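Local coordinates for DNA-binding protein Sso10a-2 (PDB 4HW0), which binds DNA through what is probably its winged-helix domain and is thought to help compact and organise the chromatin of Sulfolobus solfataricus, at residues 42-55 with 63-75. Residues are numbered along the deposited sequence; the frame is centred on the assembly and turned at random. Where two conformers were deposited one is given.
Sequences QKYLDQLVKVGALN and KIYEITEKGKLLR
Tyr-65 lies against Leu-45 and Val-49 where the hairpin, or wing, of this winged-helix domain folds back on helix 38-50, in family terms probably the recognition helix. The apolar evidence centres on the tyrosine ring. Leu-45 CD2 sits 4.0 Å from the ring centroid and 1° off the normal, a CH-pi contact over the middle of one face, while Val-49 CG2 meets the edge in plane, 3.8 Å from Tyr-65 CE2. CG anti to the carbonyl carbon (chi1 -60°) places the ring where Leu-45 meets its face and Val-49 its edge. Replacing Tyr-65 by an alanine would remove the ring, and is likely to open a gap between Leu-45, Val-49 and Leu-54 and leave Leu-45 CD2 without its CH-pi partner. Further along, Leu-74 CD2 packs on both Ala-53 CB and Leu-48 CD2, joining the start of helix 69-98 to the C-terminal part of helix 38-50 and the turn after it; Val-95 of the second subunit also touches Leu-74.

Backbone pairing identifies the antiparallel ladder. Asn-55 and Glu-66 form a hydrogen-bonded pair, with Asn-55 N to Glu-66 O at 2.9 Å and Glu-66 N to Asn-55 O at 2.8 Å. Leu-54 and Ile-67 follow as a non-hydrogen-bonded pair. The carboxylate of Glu-66 turns to Lys-57 in a salt bridge.

Polar bonds join the C-terminal end of helix 38-50 to the N-terminal end of helix 69-98. A Schellman motif with Gly-52 as C-prime residue closes the former, and Lys-70, its chain extended, reaches Val-51 O through NZ at 2.8 Å. Ala-53 O accepts from Thr-68 N and takes a CA-H...O contact from Gly-71 CA (3.4 Å), so close that a CB here would clash. Thr-68 N-caps the next helix: its OG1 accepts from Gly-71 N (3.0 Å) and donates to Gly-52 O (2.6 Å), in the carbonyl plane on a lone pair.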
loop_
_atom_site.group_PDB
_atom_site.type_symbol
_atom_site.label_atom_id
_atom_site.label_comp_id
_atom_site.label_asym_id
_atom_site.label_seq_id
_atom_site.Cartn_x
_atom_site.Cartn_y
_atom_site.Cartn_z
ATOM N N GLN A 42 17.756 -19.909 -8.057
ATOM C CA GLN A 42 18.639 -20.534 -7.053
ATOM C C GLN A 42 18.642 -19.733 -5.740
ATOM O O GLN A 42 18.541 -20.294 -4.597
ATOM C CB GLN A 42 20.064 -20.585 -7.641
ATOM C CG GLN A 42 20.783 -21.809 -7.341
ATOM C CD GLN A 42 19.944 -22.976 -7.766
ATOM O OE1 GLN A 42 19.818 -23.960 -7.038
ATOM N NE2 GLN A 42 19.303 -22.849 -8.928
ATOM N N LYS A 43 18.758 -18.414 -5.878
ATOM C CA LYS A 43 18.758 -17.576 -4.670
ATOM C C LYS A 43 17.447 -17.695 -3.844
ATOM O O LYS A 43 17.438 -17.867 -2.600
ATOM C CB LYS A 43 18.955 -16.144 -5.096
ATOM C CG LYS A 43 18.916 -15.214 -3.906
ATOM C CD LYS A 43 18.777 -13.763 -4.262
ATOM C CE LYS A 43 18.916 -12.884 -3.022
ATOM N NZ LYS A 43 19.131 -11.480 -3.452
ATOM N N TYR A 44 16.319 -17.500 -4.519
ATOM C CA TYR A 44 15.028 -17.579 -3.837
ATOM C C TYR A 44 14.661 -18.927 -3.326
ATOM O O TYR A 44 14.098 -19.029 -2.230
ATOM C CB TYR A 44 13.906 -17.119 -4.775
ATOM C CG TYR A 44 13.888 -15.632 -4.864
ATOM C CD1 TYR A 44 14.746 -14.937 -5.705
ATOM C CD2 TYR A 44 12.989 -14.925 -4.116
ATOM C CE1 TYR A 44 14.718 -13.577 -5.787
ATOM C CE2 TYR A 44 12.927 -13.561 -4.201
ATOM C CZ TYR A 44 13.789 -12.890 -5.039
ATOM O OH TYR A 44 13.725 -11.526 -5.058
ATOM N N LEU A 45 14.946 -19.974 -4.086
ATOM C CA LEU A 45 14.692 -21.317 -3.592
ATOM C C LEU A 45 15.435 -21.529 -2.284
ATOM O O LEU A 45 14.897 -22.138 -1.392
ATOM C CB LEU A 45 15.078 -22.353 -4.584
ATOM C CG LEU A 45 14.132 -22.415 -5.799
ATOM C CD1 LEU A 45 14.781 -23.208 -6.902
ATOM C CD2 LEU A 45 12.803 -23.016 -5.417
ATOM N N ASP A 46 16.689 -21.114 -2.251
ATOM C CA ASP A 46 17.475 -21.312 -1.057
ATOM C C ASP A 46 16.921 -20.572 0.169
ATOM O O ASP A 46 16.816 -21.139 1.250
ATOM C CB ASP A 46 18.917 -20.936 -1.251
ATOM C CG ASP A 46 19.741 -21.347 0.024
ATOM O OD1 ASP A 46 19.767 -22.576 0.391
ATOM O OD2 ASP A 46 20.223 -20.448 0.709
ATOM N N GLN A 47 16.486 -19.348 -0.051
ATOM C CA GLN A 47 15.775 -18.581 0.935
ATOM C C GLN A 47 14.495 -19.253 1.444
ATOM O O GLN A 47 14.267 -19.334 2.657
ATOM C CB GLN A 47 15.500 -17.189 0.466
ATOM C CG GLN A 47 16.789 -16.360 0.294
ATOM C CD GLN A 47 16.461 -14.914 0.115
ATOM O OE1 GLN A 47 15.338 -14.580 -0.336
ATOM N NE2 GLN A 47 17.446 -14.039 0.314
ATOM N N LEU A 48 13.708 -19.785 0.538
ATOM C CA LEU A 48 12.451 -20.469 0.898
ATOM C C LEU A 48 12.698 -21.734 1.675
ATOM O O LEU A 48 11.929 -22.074 2.593
ATOM C CB LEU A 48 11.658 -20.766 -0.406
ATOM C CG LEU A 48 11.040 -19.520 -0.993
ATOM C CD1 LEU A 48 10.441 -19.723 -2.374
ATOM C CD2 LEU A 48 9.968 -18.908 -0.079
ATOM N N VAL A 49 13.752 -22.470 1.330
ATOM C CA VAL A 49 14.162 -23.650 2.171
ATOM C C VAL A 49 14.596 -23.179 3.532
ATOM O O VAL A 49 14.147 -23.729 4.583
ATOM C CB VAL A 49 15.276 -24.478 1.481
ATOM C CG1 VAL A 49 15.792 -25.556 2.401
ATOM C CG2 VAL A 49 14.782 -25.077 0.131
ATOM N N LYS A 50 15.370 -22.108 3.568
ATOM C CA LYS A 50 15.860 -21.594 4.863
ATOM C C LYS A 50 14.760 -21.161 5.765
ATOM O O LYS A 50 14.840 -21.396 6.991
ATOM C CB LYS A 50 16.763 -20.407 4.662
ATOM C CG LYS A 50 18.106 -20.697 4.028
ATOM C CD LYS A 50 18.926 -21.618 4.869
ATOM C CE LYS A 50 20.394 -21.437 4.493
ATOM N NZ LYS A 50 20.788 -22.301 3.342
ATOM N N VAL A 51 13.750 -20.482 5.257
ATOM C CA VAL A 51 12.663 -20.047 6.143
ATOM C C VAL A 51 11.572 -21.129 6.337
ATOM O O VAL A 51 10.546 -20.838 6.867
ATOM C CB VAL A 51 12.019 -18.752 5.665
ATOM C CG1 VAL A 51 13.060 -17.679 5.566
ATOM C CG2 VAL A 51 11.320 -18.932 4.276
ATOM N N GLY A 52 11.776 -22.331 5.807
ATOM C CA GLY A 52 10.885 -23.458 6.077
ATOM C C GLY A 52 9.622 -23.493 5.201
ATOM O O GLY A 52 8.668 -24.204 5.523
ATOM N N ALA A 53 9.651 -22.782 4.097
ATOM C CA ALA A 53 8.495 -22.747 3.148
ATOM C C ALA A 53 8.533 -23.888 2.145
ATOM O O ALA A 53 7.507 -24.342 1.670
ATOM C CB ALA A 53 8.450 -21.423 2.435
ATOM N N LEU A 54 9.738 -24.372 1.871
ATOM C CA LEU A 54 9.978 -25.529 1.010
ATOM C C LEU A 54 10.943 -26.516 1.703
ATOM O O LEU A 54 11.849 -26.098 2.365
ATOM C CB LEU A 54 10.638 -25.077 -0.317
ATOM C CG LEU A 54 9.878 -24.160 -1.237
ATOM C CD1 LEU A 54 10.733 -23.773 -2.432
ATOM C CD2 LEU A 54 8.560 -24.850 -1.662
ATOM N N ASN A 55 10.711 -27.806 1.511
ATOM C CA ASN A 55 11.701 -28.864 1.751
ATOM C C ASN A 55 12.387 -29.250 0.440
ATOM O O ASN A 55 11.783 -29.156 -0.623
ATOM C CB ASN A 55 11.073 -30.117 2.312
ATOM C CG ASN A 55 10.514 -29.912 3.707
ATOM O OD1 ASN A 55 11.054 -29.141 4.500
ATOM N ND2 ASN A 55 9.384 -30.534 3.973
ATOM N N LYS A 63 17.036 -31.828 -8.164
ATOM C CA LYS A 63 16.469 -31.204 -6.973
ATOM C C LYS A 63 14.952 -31.083 -7.089
ATOM O O LYS A 63 14.432 -30.738 -8.160
ATOM C CB LYS A 63 17.146 -29.888 -6.689
ATOM C CG LYS A 63 18.628 -30.120 -6.449
ATOM C CD LYS A 63 19.215 -29.131 -5.492
ATOM C CE LYS A 63 20.698 -28.853 -5.778
ATOM N NZ LYS A 63 21.034 -27.385 -5.705
ATOM N N ILE A 64 14.248 -31.515 -6.048
ATOM C CA ILE A 64 12.798 -31.439 -6.004
ATOM C C ILE A 64 12.439 -30.713 -4.745
ATOM O O ILE A 64 12.973 -31.048 -3.670
ATOM C CB ILE A 64 12.146 -32.821 -5.952
ATOM C CG1 ILE A 64 12.421 -33.585 -7.245
ATOM C CG2 ILE A 64 10.644 -32.729 -5.718
ATOM C CD1 ILE A 64 12.097 -32.820 -8.536
ATOM N N TYR A 65 11.587 -29.707 -4.872
ATOM C CA TYR A 65 11.158 -28.920 -3.728
ATOM C C TYR A 65 9.700 -29.205 -3.419
ATOM O O TYR A 65 8.870 -29.489 -4.330
ATOM C CB TYR A 65 11.372 -27.448 -4.009
ATOM C CG TYR A 65 12.789 -27.063 -4.277
ATOM C CD1 TYR A 65 13.318 -27.151 -5.569
ATOM C CD2 TYR A 65 13.584 -26.536 -3.282
ATOM C CE1 TYR A 65 14.618 -26.783 -5.819
ATOM C CE2 TYR A 65 14.889 -26.153 -3.536
ATOM C CZ TYR A 65 15.403 -26.308 -4.786
ATOM O OH TYR A 65 16.725 -25.932 -5.025
ATOM N N GLU A 66 9.388 -29.255 -2.151
ATOM C CA GLU A 66 8.019 -29.521 -1.749
ATOM C C GLU A 66 7.548 -28.471 -0.830
ATOM O O GLU A 66 8.230 -28.186 0.148
ATOM C CB GLU A 66 7.877 -30.795 -0.953
ATOM C CG GLU A 66 8.159 -31.999 -1.740
ATOM C CD GLU A 66 8.116 -33.252 -0.827
ATOM O OE1 GLU A 66 7.504 -33.165 0.306
ATOM O OE2 GLU A 66 8.688 -34.296 -1.266
ATOM N N ILE A 67 6.361 -27.957 -1.061
ATOM C CA ILE A 67 5.856 -26.879 -0.224
ATOM C C ILE A 67 5.453 -27.496 1.089
ATOM O O ILE A 67 4.937 -28.615 1.113
ATOM C CB ILE A 67 4.694 -26.119 -0.859
ATOM C CG1 ILE A 67 4.449 -24.762 -0.147
ATOM C CG2 ILE A 67 3.435 -26.969 -0.975
ATOM C CD1 ILE A 67 3.523 -23.836 -0.968
ATOM N N THR A 68 5.711 -26.757 2.156
ATOM C CA THR A 68 5.352 -27.183 3.492
ATOM C C THR A 68 4.076 -26.470 3.924
ATOM O O THR A 68 3.581 -25.548 3.267
ATOM C CB THR A 68 6.431 -26.811 4.478
ATOM O OG1 THR A 68 6.519 -25.395 4.591
ATOM C CG2 THR A 68 7.800 -27.341 4.013
ATOM N N GLU A 69 3.548 -26.899 5.059
ATOM C CA GLU A 69 2.395 -26.221 5.616
ATOM C C GLU A 69 2.704 -24.746 5.836
ATOM O O GLU A 69 1.904 -23.860 5.518
ATOM C CB GLU A 69 1.999 -26.960 6.893
ATOM C CG GLU A 69 1.085 -26.220 7.815
ATOM C CD GLU A 69 -0.370 -26.423 7.482
ATOM O OE1 GLU A 69 -0.695 -26.580 6.273
ATOM O OE2 GLU A 69 -1.186 -26.446 8.438
ATOM N N LYS A 70 3.891 -24.455 6.362
ATOM C CA LYS A 70 4.288 -23.050 6.572
ATOM C C LYS A 70 4.360 -22.276 5.247
ATOM O O LYS A 70 3.959 -21.145 5.129
ATOM C CB LYS A 70 5.628 -23.008 7.297
ATOM C CG LYS A 70 6.076 -21.617 7.645
ATOM C CD LYS A 70 7.404 -21.608 8.447
ATOM C CE LYS A 70 7.754 -20.179 8.693
ATOM N NZ LYS A 70 9.166 -20.056 9.139
ATOM N N GLY A 71 4.857 -22.958 4.245
ATOM C CA GLY A 71 4.927 -22.424 2.838
ATOM C C GLY A 71 3.587 -22.130 2.227
ATOM O O GLY A 71 3.418 -21.152 1.531
ATOM N N LYS A 72 2.593 -22.965 2.505
ATOM C CA LYS A 72 1.248 -22.718 2.025
ATOM C C LYS A 72 0.692 -21.446 2.649
ATOM O O LYS A 72 -0.001 -20.692 2.005
ATOM C CB LYS A 72 0.298 -23.907 2.357
ATOM C CG LYS A 72 0.593 -25.118 1.531
ATOM C CD LYS A 72 -0.140 -26.331 2.044
ATOM C CE LYS A 72 0.325 -27.562 1.309
ATOM N NZ LYS A 72 -0.382 -28.732 1.893
ATOM N N LEU A 73 0.960 -21.250 3.929
ATOM C CA LEU A 73 0.548 -20.061 4.640
ATOM C C LEU A 73 1.258 -18.848 4.144
ATOM O O LEU A 73 0.645 -17.808 3.953
ATOM C CB LEU A 73 0.825 -20.173 6.104
ATOM C CG LEU A 73 -0.192 -21.089 6.771
ATOM C CD1 LEU A 73 0.265 -21.886 7.992
ATOM C CD2 LEU A 73 -1.436 -20.301 7.138
ATOM N N LEU A 74 2.539 -18.986 3.845
ATOM C CA LEU A 74 3.275 -17.878 3.248
ATOM C C LEU A 74 2.685 -17.478 1.900
ATOM O O LEU A 74 2.482 -16.305 1.627
ATOM C CB LEU A 74 4.745 -18.250 3.134
ATOM C CG LEU A 74 5.670 -17.200 2.525
ATOM C CD1 LEU A 74 5.668 -15.899 3.298
ATOM C CD2 LEU A 74 7.088 -17.783 2.367
ATOM N N ARG A 75 2.408 -18.463 1.061
ATOM C CA ARG A 75 1.753 -18.218 -0.267
ATOM C C ARG A 75 0.439 -17.447 -0.110
ATOM O O ARG A 75 0.207 -16.460 -0.775
ATOM C CB ARG A 75 1.519 -19.564 -1.006
ATOM C CG ARG A 75 0.748 -19.548 -2.351
ATOM C CD ARG A 75 -0.048 -20.830 -2.657
ATOM N NE ARG A 75 -0.849 -20.811 -3.901
ATOM C CZ ARG A 75 -1.840 -19.953 -4.151
ATOM N NH1 ARG A 75 -2.209 -19.026 -3.243
ATOM N NH2 ARG A 75 -2.462 -20.028 -5.300
#